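Local coordinates for putative modification methylase (Thermus thermophilus, PDB 2ZIG) that probably transfers methyl groups from S-adenosyl-L-methionine to cytosine N4 in DNA, as a putative DNA modification methylase of the N(4)/N(6)-methyltransferase family, at the interface of chains A and B. Coordinates in Å, arbitrary orientation; residue numbers count along the deposited sequence, not the author numbering. Chains: chain A/B, Putative modification methylase.

The interface of chains A and B. Residues chain A 69-70, 113-114, 117-118; chain B 120-121, 124, 130.
Helix 115-125 of each chain packs against its counterpart in this two-fold symmetric interface, and B:Arg124, near the end of its helix, reaches over to A:Asp118, A:Glu70 and A:Tyr69. The arginine starts with CG anti to the backbone N and bends at chi3 (-48°), a turn that brings its guanidinium between helices 64-86 and 115-125 of chain A. Arginine and A:Asp118 meet tip to tip in a salt bridge. NH2 of B:Arg124 lies 3.1 Å from OD1 of the A:Asp118 carboxylate, compatible with a hydrogen bond; its approach to OD2 is too short to be reliable, so the exact pairing is doubtful. NH1 of B:Arg124 turns to the second acid, 3.3 Å from A:Glu70 OE2, a salt bridge whose hydrogen bond is weak (131° at H), with the carboxylate steeply inclined to the guanidinium. Two carboxylates around one guanidinium would be expected to favour its positive charge. The A:Tyr69 ring stands almost perpendicular to the guanidinium (89°), presenting its rim atom CE2 to one guanidinium face, 3.6 Å from B:Arg124 CZ; this is an edge-to-face contact rather than a stack. On the tyrosine's own chain, A:Phe113 CD1 lies over the centre of one ring face, helping to hold that ring in place. Beside the charged cluster, the CG2 methyl of B:Val121 packs 3.9 Å from A:Asp118 CG. A:Pro114 CB lies 3.7 Å from B:Asn130 OD1, while B:Asn130 ND2 donates to B:Gln120 OE1 at 3.1 Å, an intrachain bond that ties the two amides together. B:Gln120 NE2 in turn rests 3.4 Å from the A:Ala117 methyl CB. The symmetry repeats this arrangement with the chains exchanged, joining the two copies through paired charged and apolar contacts in what may be the biological dimer.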
loop_
_atom_site.group_PDB
_atom_site.type_symbol
_atom_site.label_atom_id
_atom_site.label_comp_id
_atom_site.label_asym_id
_atom_site.label_seq_id
_atom_site.Cartn_x
_atom_site.Cartn_y
_atom_site.Cartn_z
ATOM N N TYR A 69 -8.144 -7.786 -15.309
ATOM C CA TYR A 69 -7.424 -7.598 -14.057
ATOM C C TYR A 69 -8.288 -8.140 -12.926
ATOM O O TYR A 69 -7.844 -8.970 -12.141
ATOM C CB TYR A 69 -7.144 -6.109 -13.834
ATOM C CG TYR A 69 -6.623 -5.754 -12.455
ATOM C CD1 TYR A 69 -5.388 -6.228 -12.007
ATOM C CD2 TYR A 69 -7.353 -4.915 -11.609
ATOM C CE1 TYR A 69 -4.889 -5.868 -10.750
ATOM C CE2 TYR A 69 -6.867 -4.552 -10.354
ATOM C CZ TYR A 69 -5.631 -5.031 -9.934
ATOM O OH TYR A 69 -5.125 -4.642 -8.720
ATOM N N GLU A 70 -9.531 -7.681 -12.857
ATOM C CA GLU A 70 -10.438 -8.125 -11.807
ATOM C C GLU A 70 -10.818 -9.589 -11.951
ATOM O O GLU A 70 -11.293 -10.204 -10.998
ATOM C CB GLU A 70 -11.679 -7.235 -11.777
ATOM C CG GLU A 70 -11.326 -5.759 -11.544
ATOM C CD GLU A 70 -12.536 -4.879 -11.334
ATOM O OE1 GLU A 70 -13.538 -5.078 -12.047
ATOM O OE2 GLU A 70 -12.484 -3.981 -10.463
ATOM N N PHE A 113 -1.381 -1.121 -11.822
ATOM C CA PHE A 113 -2.492 -1.860 -11.234
ATOM C C PHE A 113 -2.099 -2.057 -9.778
ATOM O O PHE A 113 -1.033 -2.579 -9.496
ATOM C CB PHE A 113 -2.667 -3.208 -11.930
ATOM C CG PHE A 113 -3.345 -3.101 -13.260
ATOM C CD1 PHE A 113 -4.718 -2.901 -13.332
ATOM C CD2 PHE A 113 -2.606 -3.130 -14.435
ATOM C CE1 PHE A 113 -5.349 -2.726 -14.558
ATOM C CE2 PHE A 113 -3.226 -2.955 -15.668
ATOM C CZ PHE A 113 -4.603 -2.752 -15.729
ATOM N N PRO A 114 -2.946 -1.607 -8.839
ATOM C CA PRO A 114 -2.735 -1.701 -7.386
ATOM C C PRO A 114 -3.013 -3.084 -6.811
ATOM O O PRO A 114 -3.879 -3.243 -5.960
ATOM C CB PRO A 114 -3.700 -0.653 -6.842
ATOM C CG PRO A 114 -4.857 -0.793 -7.767
ATOM C CD PRO A 114 -4.187 -0.869 -9.134
ATOM N N ALA A 117 -3.177 -3.720 -3.010
ATOM C CA ALA A 117 -4.353 -3.104 -2.419
ATOM C C ALA A 117 -5.588 -3.959 -2.673
ATOM O O ALA A 117 -6.383 -4.213 -1.766
ATOM C CB ALA A 117 -4.550 -1.695 -2.986
ATOM N N ASP A 118 -5.746 -4.402 -3.915
ATOM C CA ASP A 118 -6.888 -5.226 -4.268
ATOM C C ASP A 118 -6.873 -6.536 -3.508
ATOM O O ASP A 118 -7.915 -7.034 -3.109
ATOM C CB ASP A 118 -6.914 -5.485 -5.773
ATOM C CG ASP A 118 -7.531 -4.337 -6.535
ATOM O OD1 ASP A 118 -8.686 -3.992 -6.223
ATOM O OD2 ASP A 118 -6.867 -3.779 -7.428
ATOM N N GLN B 120 -7.360 3.289 -2.461
ATOM C CA GLN B 120 -6.839 3.042 -3.810
ATOM C C GLN B 120 -7.854 2.330 -4.687
ATOM O O GLN B 120 -8.101 2.735 -5.819
ATOM C CB GLN B 120 -5.558 2.194 -3.775
ATOM C CG GLN B 120 -4.290 2.977 -3.537
ATOM C CD GLN B 120 -3.047 2.120 -3.669
ATOM O OE1 GLN B 120 -2.297 2.236 -4.638
ATOM N NE2 GLN B 120 -2.826 1.254 -2.701
ATOM N N VAL B 121 -8.432 1.260 -4.160
ATOM C CA VAL B 121 -9.409 0.478 -4.902
ATOM C C VAL B 121 -10.626 1.320 -5.296
ATOM O O VAL B 121 -10.972 1.419 -6.471
ATOM C CB VAL B 121 -9.847 -0.742 -4.065
ATOM C CG1 VAL B 121 -11.002 -1.471 -4.739
ATOM C CG2 VAL B 121 -8.658 -1.682 -3.890
ATOM N N ARG B 124 -10.345 3.773 -8.192
ATOM C CA ARG B 124 -10.387 3.235 -9.544
ATOM C C ARG B 124 -11.836 3.239 -10.020
ATOM O O ARG B 124 -12.131 3.663 -11.136
ATOM C CB ARG B 124 -9.862 1.809 -9.574
ATOM C CG ARG B 124 -9.945 1.158 -10.946
ATOM C CD ARG B 124 -9.884 -0.345 -10.808
ATOM N NE ARG B 124 -8.785 -0.702 -9.925
ATOM C CZ ARG B 124 -8.783 -1.746 -9.107
ATOM N NH1 ARG B 124 -9.825 -2.566 -9.043
ATOM N NH2 ARG B 124 -7.737 -1.948 -8.328
ATOM N N ASN B 130 -4.502 4.763 -11.333
ATOM C CA ASN B 130 -3.632 4.582 -10.189
ATOM C C ASN B 130 -2.154 4.685 -10.556
ATOM O O ASN B 130 -1.698 4.084 -11.520
ATOM C CB ASN B 130 -3.902 3.234 -9.519
ATOM C CG ASN B 130 -2.950 2.963 -8.382
ATOM O OD1 ASN B 130 -1.986 2.218 -8.537
ATOM N ND2 ASN B 130 -3.200 3.585 -7.232
#